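Local structure of SusD homolog (Bacteroides thetaiotaomicron, 4MRU) at residues Ala48-Gly51 with Gly52-Gly56; Ala262-Ile265 with Cys266-Gly270; Thr326-Glu329 with Val330-Arg334; Gly427-Ser430 with Trp431-Arg435. The protein probably binds mucin O-glycans at the bacterial surface, as a SusD-like outer-membrane lipoprotein with a TPR-like helical fold. All coordinates share one frame; numbering follows the deposited sequence. Where two conformers were deposited one is given.

Contact 1. Residues Ala48-Gly51 with Gly52-Gly56; sequences AMCG and GSYAG
S53 folds back onto M49 in the last turns of helix 40-54, which closes in a Schellman motif at G56. Two donors of one residue grip the M49 carbonyl. S53 OG gives its proton to M49 O at 2.8 Å, in the carbonyl plane and on a lone pair, while S53 N reaches the same oxygen from above that plane, 54° out of it. With OG anti to the carbonyl carbon (chi1 -61°), the hydroxyl is swung back toward the preceding turn. A serine suits this buried place because its short arm both gives and receives: a bound water donates to S53 OG and to A48 O, holding the A48 carbonyl, which faces G52 CA in the widened, pi-type turn.

One residue on, the ring of Y54 lies beside C50 in an oblique sulfur-aromatic contact, with C50 SG 3.9 Å from Y54 CE2 and the line from SG to the ring centroid 61° off the normal. Y54 N meanwhile donates to C50 O.

G52 sits where a side chain would run into A48 O; its own CA comes within 3.3 Å of A48 O as a CA-H...O contact. G56 has positive phi, a backbone shape that favours glycine.

Farther out, Y54 OH is hydrogen-bonded to the backbone O of Y69, which fixes the far end of the ring, and helix 427-437 packs I428 and W431 against C50. The chain leaves the helix through A55 N, bonded to G51 O at 3.0 Å, and a weak bond from G56 N to S53 O at 3.4 Å.

Contact 2. Residues Ala262-Ile265 with Cys266-Gly270; sequences ADII and CYMNG. With EDO (1,2-ethanediol), chain I.
I264 turns CG1 anti to its own nitrogen (chi1 -169°), and M268 bends at chi3 (88°), so that the two chains run side by side one helical turn apart and the selenium of selenomethionine M268 rests 3.7 Å from I264 CG1. Both are long, apolar and buried, and both lie against helix 408-423, I264 on W420 and M268 on I421.

The next pair along helix 262-270, which follows strand 258-260, the antiparallel partner of strand 58-60, is I265 and N269. It also points one way: I265 CG2 lies 3.3 Å from N269 ND2, a methyl beside the amide nitrogen, whose hydrogens go elsewhere. N269 OD1 accepts from R276, and ND2 donates to the backbone O of Y291 as well as to O1 of a 1,2-ethanediol, probably from the crystallisation liquor, at 3.0 Å and nearly straight (171°). Replacing N269 by a leucine would probably leave R276 and the Y291 carbonyl without these amide partners.

Y267 presents its ring edge to D263 O, which lies in the ring plane 3.2 Å from Y267 CD1, while Y267 N donates to that same oxygen.

I264, M268 and the Y267 ring thus pack on helix 408-423, while polar ends bond outside their own helix: D263 OD2 and Y267 OH to the backbone of L443 and K441, N269 to R276 and the Y291 carbonyl.

Contact 3. Residues Thr326-Glu329 with Val330-Arg334; sequences TASE and VAFLR
The first turn of helix 327-339 is capped by T326, whose OG1 accepts from E329 N at 3.2 Å, while T326 O takes the NH of V330 across the contact. Threonine suits an N-cap because its short hydroxyl can replace the missing carbonyl of a preceding turn.

S328 and F332 meet one turn apart. F332 CD2 comes 3.1 Å from S328 O, the same carbonyl oxygen that accepts from F332 N. In one of its two conformers the S328 hydroxyl also lies near the ring, with the backbone O of G355 as its polar partner.

In this mainly helical, TPR-like framework the helix is wedged among helices 192-209, 348-363 and 408-423, and F332 packs on Q418 of the last. With an alanine at F332 the ring would be gone, and a gap beside Q418 and the S328 carbonyl would probably open.

E329 and L333 run alongside each other, L333 CD1 lying 3.9 Å from E329 OE2. The extended glutamate carries its carboxylate past this methyl to a salt bridge with R205, and L333 packs on R205 too, so leucine lines the apolar flank of the ion pair of buried E329.

Contact 4. Residues Gly427-Ser430 with Trp431-Arg435; sequences GIES and WSEHR
Five successive i to i+4 backbone bonds run through residues 427-435, beginning with a short one from W431 N to G427 O at 2.7 Å. Against this regular helix E429 and E433 lie side by side, their carboxylate planes only 21° apart. E429 OE2 approaches the E433 side chain at CG, 3.5 Å away, and the like-charged oxygens E429 OE2 and E433 OE2 stand 4.3 Å apart. What makes this tolerable is probably R209, which forms salt bridges with both glutamates; E433 is further paired with R436 and K419. Both chains bend at chi2, that of E429 through 62° after a CG anti to the backbone N, which turns its carboxylate along the helix toward E433.

Helix 427-437 lies near the centre of this TPR-like helical protein, between helices 40-54, 104-125 and 408-423. I428 CD1 meets the edge of the W431 indole near its plane, 4.3 Å from W431 CE3; a branched aliphatic and a wide aromatic suit this apolar side, where both pack on C50 and I124.

One face of the indole carries the R435 guanidinium, with R435 NE 3.3 Å above the ring plane and offset toward the rim. The flat cation is steadied by R435 NH2, which gives a weak bond to S432 OG at 2.8 Å, and by R435 NH1, bonded to the carbonyls of D123 and R460.

The contacts form a chain, 2 to 1 to 4 to 3. Contact 4 touches contact 1, their centres 9 Å apart, where C50 SG lies 3.7 Å from W431 CZ3 and the Y54 and W431 rings meet at about 55°. It touches contact 3 through charge: E329 OE2 and E429 OE2 are 3.8 Å apart, with R205 nearby, bridged to E329 and weakly paired with E429. Contact 2 joins through contact 1 alone, as G56 O packs 3.6 Å from D263 CB; its nearest atoms to contact 4 are about 8 Å away. W420 ties the two sides, bonded to A55 O and packed on I264, Y267 and S430. The bound magnesium ion is distant, about 14 Å from the F332 side chain.

Contact 1. Residues Ala48-Gly51 with Gly52-Gly56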
loop_
_atom_site.group_PDB
_atom_site.type_symbol
_atom_site.label_atom_id
_atom_site.label_comp_id
_atom_site.label_asym_id
_atom_site.label_seq_id
_atom_site.Cartn_x
_atom_site.Cartn_y
_atom_site.Cartn_z
ATOM N N ALA A 48 -3.675 -9.296 3.669
ATOM C CA ALA A 48 -4.939 -9.394 4.386
ATOM C C ALA A 48 -4.747 -9.053 5.880
ATOM O O ALA A 48 -5.382 -8.158 6.420
ATOM C CB ALA A 48 -5.551 -10.787 4.206
HETATM N N MSE A 49 -3.796 -9.721 6.484
HETATM C CA MSE A 49 -3.476 -9.497 7.912
HETATM C C MSE A 49 -2.697 -8.215 8.119
HETATM O O MSE A 49 -3.092 -7.372 8.934
HETATM C CB MSE A 49 -2.694 -10.679 8.403
HETATM C CG MSE A 49 -3.504 -11.940 8.533
HETATM SE SE MSE A 49 -2.228 -13.239 9.274
HETATM C CE MSE A 49 -3.126 -14.946 8.839
ATOM N N CYS A 50 -1.551 -8.068 7.466
ATOM C CA CYS A 50 -0.680 -6.891 7.749
ATOM C C CYS A 50 -1.215 -5.542 7.157
ATOM O O CYS A 50 -1.690 -4.674 7.907
ATOM C CB CYS A 50 0.741 -7.200 7.290
ATOM S SG CYS A 50 1.924 -5.841 7.587
ATOM N N GLY A 51 -1.206 -5.396 5.816
ATOM C CA GLY A 51 -1.729 -4.207 5.181
ATOM C C GLY A 51 -3.171 -3.957 5.596
ATOM O O GLY A 51 -3.565 -2.836 5.895
ATOM N N GLY A 52 -3.965 -5.021 5.610
ATOM C CA GLY A 52 -5.380 -4.907 5.919
ATOM C C GLY A 52 -5.659 -4.339 7.288
ATOM O O GLY A 52 -6.472 -3.406 7.433
ATOM N N SER A 53 -5.006 -4.875 8.302
ATOM C CA SER A 53 -5.228 -4.403 9.653
ATOM C C SER A 53 -4.665 -2.987 9.867
ATOM O O SER A 53 -5.283 -2.156 10.526
ATOM C CB SER A 53 -4.604 -5.360 10.708
ATOM O OG SER A 53 -5.175 -6.646 10.615
ATOM N N TYR A 54 -3.492 -2.709 9.336
ATOM C CA TYR A 54 -2.842 -1.457 9.691
ATOM C C TYR A 54 -3.340 -0.273 8.834
ATOM O O TYR A 54 -3.046 0.863 9.146
ATOM C CB TYR A 54 -1.340 -1.642 9.604
ATOM C CG TYR A 54 -0.810 -2.783 10.495
ATOM C CD1 TYR A 54 -1.497 -3.170 11.651
ATOM C CD2 TYR A 54 0.394 -3.407 10.227
ATOM C CE1 TYR A 54 -1.021 -4.186 12.468
ATOM C CE2 TYR A 54 0.893 -4.414 11.051
ATOM C CZ TYR A 54 0.184 -4.801 12.171
ATOM O OH TYR A 54 0.632 -5.791 12.986
ATOM N N ALA A 55 -4.054 -0.552 7.741
ATOM C CA ALA A 55 -4.654 0.491 6.930
ATOM C C ALA A 55 -6.115 0.737 7.341
ATOM O O ALA A 55 -6.799 1.569 6.746
ATOM C CB ALA A 55 -4.579 0.119 5.449
ATOM N N GLY A 56 -6.625 -0.014 8.304
ATOM C CA GLY A 56 -8.050 0.129 8.654
ATOM C C GLY A 56 -8.992 -0.428 7.621
ATOM O O GLY A 56 -10.176 -0.032 7.552
HETATM O O HOH W 1 -6.792 -8.393 8.805
#

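Contact 2. Residues Ala262-Ile265 with Cys266-Gly270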
loop_
_atom_site.group_PDB
_atom_site.type_symbol
_atom_site.label_atom_id
_atom_site.label_comp_id
_atom_site.label_asym_id
_atom_site.label_seq_id
_atom_site.Cartn_x
_atom_site.Cartn_y
_atom_site.Cartn_z
ATOM N N ALA A 262 -13.832 -1.429 10.485
ATOM C CA ALA A 262 -14.716 -0.378 10.921
ATOM C C ALA A 262 -14.331 0.968 10.313
ATOM O O ALA A 262 -15.203 1.788 10.001
ATOM C CB ALA A 262 -14.690 -0.270 12.425
ATOM N N ASP A 263 -13.030 1.204 10.179
ATOM C CA ASP A 263 -12.563 2.549 9.824
ATOM C C ASP A 263 -13.054 2.956 8.465
ATOM O O ASP A 263 -13.685 4.007 8.310
ATOM C CB ASP A 263 -11.039 2.628 9.865
ATOM C CG ASP A 263 -10.478 2.196 11.198
ATOM O OD1 ASP A 263 -10.284 0.969 11.417
ATOM O OD2 ASP A 263 -10.253 3.105 12.007
ATOM N N ILE A 264 -12.796 2.137 7.462
ATOM C CA ILE A 264 -13.186 2.513 6.101
ATOM C C ILE A 264 -14.719 2.637 5.969
ATOM O O ILE A 264 -15.222 3.527 5.275
ATOM C CB ILE A 264 -12.599 1.581 5.042
ATOM C CG1 ILE A 264 -12.838 2.205 3.648
ATOM C CG2 ILE A 264 -13.182 0.165 5.156
ATOM C CD1 ILE A 264 -11.937 1.684 2.581
ATOM N N ILE A 265 -15.463 1.819 6.700
ATOM C CA ILE A 265 -16.917 1.969 6.741
ATOM C C ILE A 265 -17.398 3.260 7.445
ATOM O O ILE A 265 -18.361 3.888 6.987
ATOM C CB ILE A 265 -17.570 0.737 7.395
ATOM C CG1 ILE A 265 -17.249 -0.512 6.597
ATOM C CG2 ILE A 265 -19.077 0.910 7.492
ATOM C CD1 ILE A 265 -17.913 -0.585 5.247
ATOM N N CYS A 266 -16.753 3.661 8.543
ATOM C CA CYS A 266 -17.102 4.902 9.216
ATOM C C CYS A 266 -16.978 6.107 8.301
ATOM O O CYS A 266 -17.875 6.957 8.243
ATOM C CB CYS A 266 -16.196 5.157 10.432
ATOM S SG CYS A 266 -16.596 4.119 11.835
ATOM N N TYR A 267 -15.858 6.198 7.585
ATOM C CA TYR A 267 -15.683 7.280 6.666
ATOM C C TYR A 267 -16.699 7.197 5.499
ATOM O O TYR A 267 -17.363 8.164 5.220
ATOM C CB TYR A 267 -14.282 7.297 6.074
ATOM C CG TYR A 267 -13.212 7.829 6.984
ATOM C CD1 TYR A 267 -12.639 7.037 7.983
ATOM C CD2 TYR A 267 -12.752 9.153 6.845
ATOM C CE1 TYR A 267 -11.635 7.517 8.785
ATOM C CE2 TYR A 267 -11.768 9.641 7.673
ATOM C CZ TYR A 267 -11.218 8.846 8.635
ATOM O OH TYR A 267 -10.219 9.379 9.402
HETATM N N MSE A 268 -16.796 6.043 4.840
HETATM C CA MSE A 268 -17.575 5.944 3.581
HETATM C C MSE A 268 -19.075 5.952 3.862
HETATM O O MSE A 268 -19.835 6.487 3.035
HETATM C CB MSE A 268 -17.165 4.727 2.768
HETATM C CG MSE A 268 -15.826 4.956 2.093
HETATM SE SE MSE A 268 -15.228 3.374 1.104
HETATM C CE MSE A 268 -16.139 3.781 -0.653
ATOM N N ASN A 269 -19.540 5.407 4.978
ATOM C CA ASN A 269 -20.954 5.610 5.381
ATOM C C ASN A 269 -21.236 7.067 5.786
ATOM O O ASN A 269 -22.276 7.609 5.452
ATOM C CB ASN A 269 -21.396 4.695 6.517
ATOM C CG ASN A 269 -21.697 3.283 6.060
ATOM O OD1 ASN A 269 -21.715 2.951 4.858
ATOM N ND2 ASN A 269 -21.958 2.446 7.012
ATOM N N GLY A 270 -20.315 7.682 6.530
ATOM C CA GLY A 270 -20.466 9.099 6.905
ATOM C C GLY A 270 -20.600 9.990 5.667
ATOM O O GLY A 270 -21.401 10.902 5.631
HETATM C C1 EDO I . -20.779 3.796 10.327
HETATM O O1 EDO I . -22.106 3.568 9.817
HETATM C C2 EDO I . -20.302 2.626 11.186
HETATM O O2 EDO I . -21.149 2.328 12.339
#

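Contact 3. Residues Thr326-Glu329 with Val330-Arg334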
loop_
_atom_site.group_PDB
_atom_site.type_symbol
_atom_site.label_atom_id
_atom_site.label_comp_id
_atom_site.label_asym_id
_atom_site.label_seq_id
_atom_site.Cartn_x
_atom_site.Cartn_y
_atom_site.Cartn_z
ATOM N N THR A 326 -2.847 3.682 -9.814
ATOM C CA THR A 326 -3.893 4.287 -10.607
ATOM C C THR A 326 -3.719 5.795 -10.804
ATOM O O THR A 326 -3.012 6.496 -10.071
ATOM C CB THR A 326 -5.258 4.113 -9.955
ATOM O OG1 THR A 326 -5.290 4.900 -8.743
ATOM C CG2 THR A 326 -5.545 2.646 -9.704
ATOM N N ALA A 327 -4.390 6.273 -11.825
ATOM C CA ALA A 327 -4.477 7.713 -12.094
ATOM C C ALA A 327 -4.968 8.490 -10.893
ATOM O O ALA A 327 -4.475 9.568 -10.639
ATOM C CB ALA A 327 -5.376 7.961 -13.283
ATOM N N SER A 328 -5.935 7.965 -10.148
ATOM C CA SER A 328 -6.411 8.649 -8.934
ATOM C C SER A 328 -5.282 8.843 -7.927
ATOM O O SER A 328 -5.082 9.932 -7.401
ATOM C CB SER A 328 -7.552 7.873 -8.270
ATOM O OG SER A 328 -8.006 8.532 -7.118
ATOM N N GLU A 329 -4.499 7.803 -7.690
ATOM C CA GLU A 329 -3.387 7.902 -6.712
ATOM C C GLU A 329 -2.383 8.965 -7.149
ATOM O O GLU A 329 -1.929 9.816 -6.362
ATOM C CB GLU A 329 -2.670 6.562 -6.502
ATOM C CG GLU A 329 -1.467 6.686 -5.529
ATOM C CD GLU A 329 -0.540 5.446 -5.358
ATOM O OE1 GLU A 329 -0.845 4.326 -5.827
ATOM O OE2 GLU A 329 0.542 5.623 -4.736
ATOM N N VAL A 330 -2.061 8.965 -8.437
ATOM C CA VAL A 330 -1.113 9.948 -8.992
ATOM C C VAL A 330 -1.644 11.380 -8.850
ATOM O O VAL A 330 -0.916 12.271 -8.455
ATOM C CB VAL A 330 -0.803 9.615 -10.472
ATOM C CG1 VAL A 330 -0.100 10.771 -11.178
ATOM C CG2 VAL A 330 0.067 8.393 -10.516
ATOM N N ALA A 331 -2.948 11.570 -9.076
ATOM C CA ALA A 331 -3.558 12.867 -8.880
ATOM C C ALA A 331 -3.456 13.323 -7.416
ATOM O O ALA A 331 -3.192 14.485 -7.166
ATOM C CB ALA A 331 -5.017 12.872 -9.354
ATOM N N PHE A 332 -3.679 12.423 -6.455
ATOM C CA PHE A 332 -3.574 12.782 -5.033
ATOM C C PHE A 332 -2.148 13.075 -4.626
ATOM O O PHE A 332 -1.886 13.957 -3.807
ATOM C CB PHE A 332 -4.192 11.692 -4.141
ATOM C CG PHE A 332 -5.683 11.621 -4.254
ATOM C CD1 PHE A 332 -6.465 12.743 -4.017
ATOM C CD2 PHE A 332 -6.311 10.439 -4.566
ATOM C CE1 PHE A 332 -7.846 12.666 -4.110
ATOM C CE2 PHE A 332 -7.695 10.345 -4.667
ATOM C CZ PHE A 332 -8.473 11.456 -4.406
ATOM N N LEU A 333 -1.192 12.393 -5.242
ATOM C CA LEU A 333 0.218 12.702 -5.011
ATOM C C LEU A 333 0.539 14.102 -5.538
ATOM O O LEU A 333 1.223 14.882 -4.885
ATOM C CB LEU A 333 1.126 11.654 -5.662
ATOM C CG LEU A 333 1.150 10.293 -4.940
ATOM C CD1 LEU A 333 1.684 9.198 -5.845
ATOM C CD2 LEU A 333 1.993 10.402 -3.689
ATOM N N ARG A 334 0.084 14.407 -6.734
ATOM C CA ARG A 334 0.280 15.737 -7.288
ATOM C C ARG A 334 -0.441 16.792 -6.442
ATOM O O ARG A 334 0.078 17.887 -6.277
ATOM C CB ARG A 334 -0.159 15.791 -8.764
ATOM C CG ARG A 334 0.777 14.981 -9.641
ATOM C CD ARG A 334 0.265 14.825 -11.040
ATOM N NE ARG A 334 0.590 15.980 -11.864
ATOM C CZ ARG A 334 0.242 16.075 -13.133
ATOM N NH1 ARG A 334 -0.461 15.103 -13.701
ATOM N NH2 ARG A 334 0.613 17.131 -13.846
#

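Contact 4. Residues Gly427-Ser430 with Trp431-Arg435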
loop_
_atom_site.group_PDB
_atom_site.type_symbol
_atom_site.label_atom_id
_atom_site.label_comp_id
_atom_site.label_asym_id
_atom_site.label_seq_id
_atom_site.Cartn_x
_atom_site.Cartn_y
_atom_site.Cartn_z
ATOM N N GLY A 427 -3.375 -2.086 1.145
ATOM C CA GLY A 427 -3.173 -1.748 2.555
ATOM C C GLY A 427 -1.748 -1.374 2.862
ATOM O O GLY A 427 -1.495 -0.572 3.755
ATOM N N ILE A 428 -0.780 -1.970 2.148
ATOM C CA ILE A 428 0.618 -1.671 2.464
ATOM C C ILE A 428 0.867 -0.199 2.102
ATOM O O ILE A 428 1.414 0.574 2.897
ATOM C CB ILE A 428 1.630 -2.603 1.786
ATOM C CG1 ILE A 428 1.479 -4.054 2.294
ATOM C CG2 ILE A 428 3.069 -2.123 2.039
ATOM C CD1 ILE A 428 1.758 -4.294 3.780
ATOM N N GLU A 429 0.409 0.240 0.941
ATOM C CA GLU A 429 0.605 1.653 0.583
ATOM C C GLU A 429 -0.136 2.604 1.522
ATOM O O GLU A 429 0.438 3.613 1.930
ATOM C CB GLU A 429 0.165 1.928 -0.839
ATOM C CG GLU A 429 0.309 3.392 -1.269
ATOM C CD GLU A 429 1.761 3.893 -1.254
ATOM O OE1 GLU A 429 2.724 3.096 -1.195
ATOM O OE2 GLU A 429 1.955 5.109 -1.258
ATOM N N SER A 430 -1.388 2.286 1.873
ATOM C CA SER A 430 -2.178 3.102 2.783
ATOM C C SER A 430 -1.582 3.118 4.188
ATOM O O SER A 430 -1.585 4.130 4.883
ATOM C CB SER A 430 -3.614 2.603 2.808
ATOM O OG SER A 430 -4.289 2.987 1.634
ATOM N N TRP A 431 -1.013 1.998 4.599
ATOM C CA TRP A 431 -0.333 1.959 5.896
ATOM C C TRP A 431 0.878 2.898 5.891
ATOM O O TRP A 431 1.087 3.637 6.868
ATOM C CB TRP A 431 0.051 0.530 6.243
ATOM C CG TRP A 431 0.813 0.376 7.524
ATOM C CD1 TRP A 431 0.675 1.110 8.648
ATOM C CD2 TRP A 431 1.814 -0.611 7.807
ATOM N NE1 TRP A 431 1.537 0.669 9.628
ATOM C CE2 TRP A 431 2.242 -0.393 9.149
ATOM C CE3 TRP A 431 2.390 -1.650 7.068
ATOM C CZ2 TRP A 431 3.214 -1.179 9.767
ATOM C CZ3 TRP A 431 3.371 -2.431 7.675
ATOM C CH2 TRP A 431 3.763 -2.197 9.024
ATOM N N SER A 432 1.663 2.862 4.816
ATOM C CA SER A 432 2.850 3.699 4.741
ATOM C C SER A 432 2.433 5.131 4.763
ATOM O O SER A 432 3.035 5.937 5.439
ATOM C CB SER A 432 3.677 3.358 3.498
ATOM O OG SER A 432 4.168 2.057 3.616
ATOM N N GLU A 433 1.382 5.468 4.017
ATOM C CA GLU A 433 0.956 6.855 3.987
ATOM C C GLU A 433 0.365 7.338 5.318
ATOM O O GLU A 433 0.451 8.525 5.656
ATOM C CB GLU A 433 -0.030 7.047 2.828
ATOM C CG GLU A 433 0.701 6.970 1.482
ATOM C CD GLU A 433 1.700 8.106 1.355
ATOM O OE1 GLU A 433 1.242 9.179 0.923
ATOM O OE2 GLU A 433 2.896 7.952 1.770
ATOM N N HIS A 434 -0.270 6.430 6.031
ATOM C CA HIS A 434 -0.802 6.698 7.359
ATOM C C HIS A 434 0.332 6.927 8.350
ATOM O O HIS A 434 0.323 7.884 9.108
ATOM C CB HIS A 434 -1.757 5.571 7.854
ATOM C CG HIS A 434 -2.143 5.722 9.295
ATOM N ND1 HIS A 434 -3.147 6.566 9.716
ATOM C CD2 HIS A 434 -1.573 5.236 10.422
ATOM C CE1 HIS A 434 -3.189 6.583 11.035
ATOM N NE2 HIS A 434 -2.271 5.756 11.490
ATOM N N ARG A 435 1.345 6.088 8.301
ATOM C CA ARG A 435 2.548 6.344 9.099
ATOM C C ARG A 435 3.232 7.703 8.783
ATOM O O ARG A 435 3.669 8.433 9.684
ATOM C CB ARG A 435 3.532 5.195 8.925
ATOM C CG ARG A 435 3.043 3.914 9.585
ATOM C CD ARG A 435 4.058 2.782 9.398
ATOM N NE ARG A 435 4.029 2.274 8.040
ATOM C CZ ARG A 435 4.996 1.550 7.468
ATOM N NH1 ARG A 435 6.095 1.266 8.129
ATOM N NH2 ARG A 435 4.860 1.154 6.202
#